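PDB 5KLE: carbohydrate binding module E1 from Uncultured bacterium, which binds cellulose-type beta-glucan chains such as cellopentaose, and is likely to carry an attached enzyme to plant cell-wall polysaccharide. Local coordinates for residues Asp29-Leu40 and Ala74-Lys82. Sequence-based numbering, arbitrary orientation.
Sequences DCIKYNKSSGTL and AANGDLYIK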
ATOM      1  N   ASP A  29      -4.857  -7.287  -3.230  1.00  9.25           N
ATOM      2  CA  ASP A  29      -3.473  -7.246  -3.703  1.00  9.42           C
ATOM      3  C   ASP A  29      -2.507  -7.201  -2.519  1.00  9.42           C
ATOM      4  O   ASP A  29      -2.856  -6.751  -1.427  1.00 10.16           O
ATOM      5  CB  ASP A  29      -3.238  -5.982  -4.555  1.00  9.29           C
ATOM      6  CG  ASP A  29      -3.726  -6.104  -6.001  1.00  9.68           C
ATOM      7  OD1 ASP A  29      -3.979  -7.227  -6.505  1.00 10.53           O
ATOM      8  OD2 ASP A  29      -3.834  -5.027  -6.636  1.00 10.39           O
ATOM      9  N   CYS A  30      -1.280  -7.691  -2.749  1.00  8.35           N
ATOM     10  CA  CYS A  30      -0.188  -7.702  -1.778  1.00  7.46           C
ATOM     11  C   CYS A  30       1.023  -7.085  -2.470  1.00  8.69           C
ATOM     12  O   CYS A  30       1.606  -7.712  -3.371  1.00  9.26           O
ATOM     13  CB  CYS A  30       0.099  -9.144  -1.361  1.00  7.74           C
ATOM     14  SG  CYS A  30       1.547  -9.266  -0.248  1.00  9.05           S
ATOM     15  N   ILE A  31       1.363  -5.847  -2.090  1.00  8.81           N
ATOM     16  CA  ILE A  31       2.316  -5.015  -2.824  1.00  9.74           C
ATOM     17  C   ILE A  31       3.645  -5.015  -2.071  1.00 10.01           C
ATOM     18  O   ILE A  31       3.686  -4.678  -0.872  1.00 11.65           O
ATOM     19  CB  ILE A  31       1.814  -3.561  -2.911  1.00 11.32           C
ATOM     20  CG1 ILE A  31       0.342  -3.489  -3.322  1.00 17.75           C
ATOM     21  CG2 ILE A  31       2.756  -2.718  -3.847  1.00 13.81           C
ATOM     22  CD1 ILE A  31       0.112  -4.048  -4.604  1.00 16.42           C
ATOM     23  N   LYS A  32       4.752  -5.282  -2.771  1.00  9.37           N
ATOM     24  CA  LYS A  32       6.085  -5.084  -2.215  1.00  9.55           C
ATOM     25  C   LYS A  32       6.514  -3.648  -2.510  1.00 12.22           C
ATOM     26  O   LYS A  32       6.386  -3.182  -3.649  1.00 12.42           O
ATOM     27  CB  LYS A  32       7.081  -6.034  -2.879  1.00  9.47           C
ATOM     28  CG  LYS A  32       8.515  -5.910  -2.347  1.00 11.36           C
ATOM     29  CD  LYS A  32       9.495  -6.801  -3.127  1.00 14.81           C
ATOM     30  CE  LYS A  32      10.903  -6.681  -2.586  1.00 19.95           C
ATOM     31  NZ  LYS A  32      11.754  -7.756  -3.220  1.00 23.14           N
ATOM     32  N   TYR A  33       7.046  -2.961  -1.496  1.00 11.32           N
ATOM     33  CA  TYR A  33       7.600  -1.620  -1.699  1.00  9.74           C
ATOM     34  C   TYR A  33       8.820  -1.463  -0.808  1.00 12.42           C
ATOM     35  O   TYR A  33       8.714  -1.636   0.414  1.00 13.63           O
ATOM     36  CB  TYR A  33       6.576  -0.530  -1.335  1.00 11.17           C
ATOM     37  CG  TYR A  33       7.108   0.871  -1.527  1.00 10.91           C
ATOM     38  CD1 TYR A  33       7.449   1.328  -2.795  1.00 12.42           C
ATOM     39  CD2 TYR A  33       7.313   1.740  -0.439  1.00 13.38           C
ATOM     40  CE1 TYR A  33       7.977   2.604  -2.978  1.00 11.58           C
ATOM     41  CE2 TYR A  33       7.835   3.048  -0.620  1.00 14.24           C
ATOM     42  CZ  TYR A  33       8.177   3.459  -1.897  1.00 13.30           C
ATOM     43  OH  TYR A  33       8.678   4.726  -2.150  1.00 13.69           O
ATOM     44  N   ASN A  34       9.957  -1.067  -1.397  1.00 13.49           N
ATOM     45  CA  ASN A  34      11.146  -0.776  -0.605  1.00 12.34           C
ATOM     46  C   ASN A  34      11.185   0.713  -0.246  1.00 13.88           C
ATOM     47  O   ASN A  34      11.234   1.564  -1.140  1.00 14.39           O
ATOM     48  CB  ASN A  34      12.418  -1.193  -1.353  1.00 13.38           C
ATOM     49  CG  ASN A  34      13.656  -0.971  -0.528  1.00 15.61           C
ATOM     50  OD1 ASN A  34      14.203   0.138  -0.501  1.00 19.54           O
ATOM     51  ND2 ASN A  34      14.117  -2.021   0.158  1.00 18.45           N
ATOM     52  N   LYS A  35      11.159   1.019   1.067  1.00 14.47           N
ATOM     53  CA  LYS A  35      11.316   2.386   1.593  1.00 13.72           C
ATOM     54  C   LYS A  35      12.746   2.581   2.067  1.00 18.89           C
ATOM     55  O   LYS A  35      13.180   1.977   3.061  1.00 19.73           O
ATOM     56  CB  LYS A  35      10.328   2.669   2.729  1.00 14.69           C
ATOM     57  CG  LYS A  35      10.610   4.038   3.353  1.00 17.01           C
ATOM     58  CD  LYS A  35       9.444   4.606   4.150  1.00 17.89           C
ATOM     59  CE  LYS A  35       9.233   3.890   5.494  1.00 16.23           C
ATOM     60  NZ  LYS A  35      10.207   4.336   6.555  1.00 17.24           N
ATOM     61  N   SER A  36      13.485   3.421   1.351  1.00 17.94           N
ATOM     62  CA  SER A  36      14.901   3.599   1.645  1.00 21.24           C
ATOM     63  C   SER A  36      15.136   4.463   2.885  1.00 22.85           C
ATOM     64  O   SER A  36      16.123   4.252   3.599  1.00 22.58           O
ATOM     65  CB  SER A  36      15.611   4.166   0.409  1.00 21.89           C
ATOM     66  OG  SER A  36      15.059   5.415   0.071  1.00 38.19           O
ATOM     67  N   SER A  37      14.238   5.405   3.176  1.00 17.34           N
ATOM     68  CA  SER A  37      14.424   6.379   4.244  1.00 17.95           C
ATOM     69  C   SER A  37      13.122   7.151   4.412  1.00 18.80           C
ATOM     70  O   SER A  37      12.193   7.022   3.620  1.00 18.53           O
ATOM     71  CB  SER A  37      15.573   7.360   3.946  1.00 21.44           C
ATOM     72  OG  SER A  37      15.223   8.241   2.890  1.00 26.86           O
ATOM     73  N   GLY A  38      13.071   7.969   5.465  1.00 19.67           N
ATOM     74  CA  GLY A  38      11.954   8.873   5.591  1.00 18.01           C
ATOM     75  C   GLY A  38      10.661   8.209   6.025  1.00 18.38           C
ATOM     76  O   GLY A  38      10.647   7.141   6.659  1.00 17.49           O
ATOM     77  N   THR A  39       9.553   8.839   5.635  1.00 14.17           N
ATOM     78  CA  THR A  39       8.216   8.456   6.078  1.00 12.73           C
ATOM     79  C   THR A  39       7.385   8.015   4.878  1.00 12.81           C
ATOM     80  O   THR A  39       7.311   8.733   3.869  1.00 14.15           O
ATOM     81  CB  THR A  39       7.511   9.606   6.796  1.00 13.00           C
ATOM     82  OG1 THR A  39       8.298   9.995   7.935  1.00 16.75           O
ATOM     83  CG2 THR A  39       6.129   9.186   7.260  1.00 17.28           C
ATOM     84  N   LEU A  40       6.765   6.839   4.998  1.00 11.63           N
ATOM     85  CA  LEU A  40       5.940   6.286   3.910  1.00 10.52           C
ATOM     86  C   LEU A  40       4.713   7.162   3.637  1.00 13.76           C
ATOM     87  O   LEU A  40       4.084   7.683   4.563  1.00 14.00           O
ATOM     88  CB  LEU A  40       5.478   4.870   4.291  1.00 10.33           C
ATOM     89  CG  LEU A  40       4.531   4.167   3.320  1.00 10.81           C
ATOM     90  CD1 LEU A  40       5.338   3.754   2.076  1.00 14.31           C
ATOM     91  CD2 LEU A  40       3.889   2.919   3.961  1.00 11.34           C
ATOM     92  N   ALA A  74       6.340   3.199   9.758  1.00 21.12           N
ATOM     93  CA  ALA A  74       6.642   2.122   8.824  1.00 18.98           C
ATOM     94  C   ALA A  74       8.156   1.967   8.716  1.00 18.72           C
ATOM     95  O   ALA A  74       8.880   2.958   8.562  1.00 21.39           O
ATOM     96  CB  ALA A  74       6.027   2.421   7.456  1.00 18.88           C
ATOM     97  N   ALA A  75       8.630   0.725   8.794  1.00 17.39           N
ATOM     98  CA  ALA A  75      10.062   0.438   8.771  1.00 19.76           C
ATOM     99  C   ALA A  75      10.685   0.839   7.436  1.00 14.90           C
ATOM    100  O   ALA A  75      10.019   0.892   6.400  1.00 15.26           O
ATOM    101  CB  ALA A  75      10.284  -1.063   8.995  1.00 24.79           C
ATOM    102  N   ASN A  76      11.981   1.146   7.472  1.00 17.86           N
ATOM    103  CA  ASN A  76      12.748   1.187   6.239  1.00 17.27           C
ATOM    104  C   ASN A  76      12.985  -0.243   5.757  1.00 19.23           C
ATOM    105  O   ASN A  76      12.855  -1.208   6.514  1.00 23.62           O
ATOM    106  CB  ASN A  76      14.077   1.912   6.430  1.00 17.71           C
ATOM    107  CG  ASN A  76      13.898   3.408   6.686  1.00 20.16           C
ATOM    108  OD1 ASN A  76      12.948   4.019   6.185  1.00 20.97           O
ATOM    109  ND2 ASN A  76      14.798   4.007   7.461  1.00 21.84           N
ATOM    110  N   GLY A  77      13.366  -0.370   4.496  1.00 16.03           N
ATOM    111  CA  GLY A  77      13.537  -1.685   3.885  1.00 16.67           C
ATOM    112  C   GLY A  77      12.328  -2.136   3.088  1.00 14.15           C
ATOM    113  O   GLY A  77      11.474  -1.340   2.674  1.00 14.16           O
ATOM    114  N   ASP A  78      12.249  -3.454   2.884  1.00 13.05           N
ATOM    115  CA  ASP A  78      11.148  -4.017   2.106  1.00 14.86           C
ATOM    116  C   ASP A  78       9.903  -4.087   2.976  1.00 15.30           C
ATOM    117  O   ASP A  78       9.928  -4.686   4.063  1.00 18.90           O
ATOM    118  CB  ASP A  78      11.459  -5.437   1.645  1.00 14.13           C
ATOM    119  CG  ASP A  78      12.512  -5.504   0.563  1.00 16.87           C
ATOM    120  OD1 ASP A  78      12.717  -4.517  -0.171  1.00 18.86           O
ATOM    121  OD2 ASP A  78      13.103  -6.603   0.411  1.00 19.49           O
ATOM    122  N   LEU A  79       8.810  -3.528   2.477  1.00 12.73           N
ATOM    123  CA  LEU A  79       7.524  -3.557   3.155  1.00 11.21           C
ATOM    124  C   LEU A  79       6.555  -4.343   2.296  1.00 11.71           C
ATOM    125  O   LEU A  79       6.627  -4.286   1.072  1.00 12.10           O
ATOM    126  CB  LEU A  79       6.964  -2.122   3.267  1.00 10.60           C
ATOM    127  CG  LEU A  79       7.770  -1.195   4.187  1.00 10.29           C
ATOM    128  CD1 LEU A  79       7.179   0.200   4.029  1.00 14.82           C
ATOM    129  CD2 LEU A  79       7.741  -1.622   5.628  1.00 16.56           C
ATOM    130  N   TYR A  80       5.637  -5.069   2.937  1.00  9.35           N
ATOM    131  CA  TYR A  80       4.571  -5.786   2.244  1.00  9.13           C
ATOM    132  C   TYR A  80       3.233  -5.205   2.685  1.00 11.22           C
ATOM    133  O   TYR A  80       2.889  -5.251   3.876  1.00 11.61           O
ATOM    134  CB  TYR A  80       4.707  -7.309   2.476  1.00 10.53           C
ATOM    135  CG  TYR A  80       6.024  -7.784   1.881  1.00 10.30           C
ATOM    136  CD1 TYR A  80       6.135  -8.072   0.497  1.00 12.30           C
ATOM    137  CD2 TYR A  80       7.208  -7.753   2.628  1.00 10.78           C
ATOM    138  CE1 TYR A  80       7.330  -8.413  -0.055  1.00 11.16           C
ATOM    139  CE2 TYR A  80       8.421  -8.089   2.048  1.00 11.39           C
ATOM    140  CZ  TYR A  80       8.478  -8.429   0.724  1.00 11.59           C
ATOM    141  OH  TYR A  80       9.710  -8.763   0.208  1.00 15.75           O
ATOM    142  N   ILE A  81       2.506  -4.633   1.735  1.00 10.50           N
ATOM    143  CA  ILE A  81       1.313  -3.835   2.002  0.57 10.04           C
ATOM    144  C   ILE A  81       0.109  -4.530   1.361  1.00  8.97           C
ATOM    145  O   ILE A  81       0.012  -4.626   0.118  1.00 10.36           O
ATOM    146  CB  ILE A  81       1.499  -2.404   1.488  0.57 10.12           C
ATOM    147  CG1 ILE A  81       2.824  -1.860   2.067  0.57 10.73           C
ATOM    148  CG2 ILE A  81       0.298  -1.545   1.870  0.57 12.90           C
ATOM    149  CD1 ILE A  81       3.116  -0.402   1.768  0.57 16.03           C
ATOM    150  N   LYS A  82      -0.806  -5.037   2.201  1.00 10.69           N
ATOM    151  CA  LYS A  82      -2.043  -5.663   1.724  1.00  9.77           C
ATOM    152  C   LYS A  82      -3.125  -4.603   1.547  1.00 10.38           C
ATOM    153  O   LYS A  82      -3.361  -3.782   2.456  1.00 10.02           O
ATOM    154  CB  LYS A  82      -2.546  -6.723   2.709  1.00 12.12           C
ATOM    155  CG  LYS A  82      -3.828  -7.392   2.184  1.00 14.87           C
ATOM    156  CD  LYS A  82      -4.139  -8.685   2.891  1.00 15.34           C
ATOM    157  CE  LYS A  82      -5.369  -9.341   2.229  1.00 17.03           C
ATOM    158  NZ  LYS A  82      -5.872 -10.417   3.098  1.00 25.09           N
TER
HETATM  159  O   HOH W   1      14.295  -7.780  -1.842  1.00 29.03           O
HETATM  160  O   HOH W   2      11.174 -10.163  -1.988  1.00 34.75           O
HETATM  161  O   HOH W   3      15.131   7.214   7.620  1.00 34.06           O
HETATM  162  O   HOH W   4      12.760   6.559   8.565  1.00 35.91           O
HETATM  163  O   HOH W   5       7.064   5.634   7.733  1.00 13.67           O
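Lys35 leaves strand 30-35 opposite Gly77 and turns its amine into the 74-76 turn that leads into strand 77-82. Its CB lies near Ala75 O, CG passes the amide of Asn76, 3.7 Å from OD1, and CD stays 4.1 Å from that same OD1. The chain then bends twice, at chi3 (73°) and chi4 (79°), bringing CE 3.2 Å from both Ala74 O and Ala75 O. That fold delivers NZ to three oxygens: Ala74 O and Asn76 OD1, both 2.8 Å from Lys35 NZ and met from above their carbonyl planes, and Gly38 O. An alanine here removes the amine shared by three oxygens and would probably leave the 36-39 turn freer to move away from Ala74 and Asn76. This turn reaches toward the sugar side, Gly38 lying about 8 Å from a bound glucose unit.

The strands run antiparallel in one of two facing sheets of a beta-sandwich module, with paired backbone hydrogen bonds at Ile31-Ile81, Tyr33-Leu79 and Lys35-Gly77. Leu40, starting strand 40-44 of the second sheet, brings CD2 tip to tip with Ile81 CD1 at 4.1 Å, and Ile81 also packs on Phe94. On the opposite face, Lys32 runs extended alongside Tyr80, its CG 3.6 Å from Tyr80 CE1. Waters link Lys32 NZ to Asp78 OD2 and to Tyr80 OH. Asn34 ND2 gives Asp78 OD1 a nearly straight bond of 2.9 Å (174°), from above the carboxylate plane.

The chemistry divides by face: apolar between the sheets, water-bridged charge outside. A buried ammonium with three acceptors probably keeps its charge and ties the two turns together.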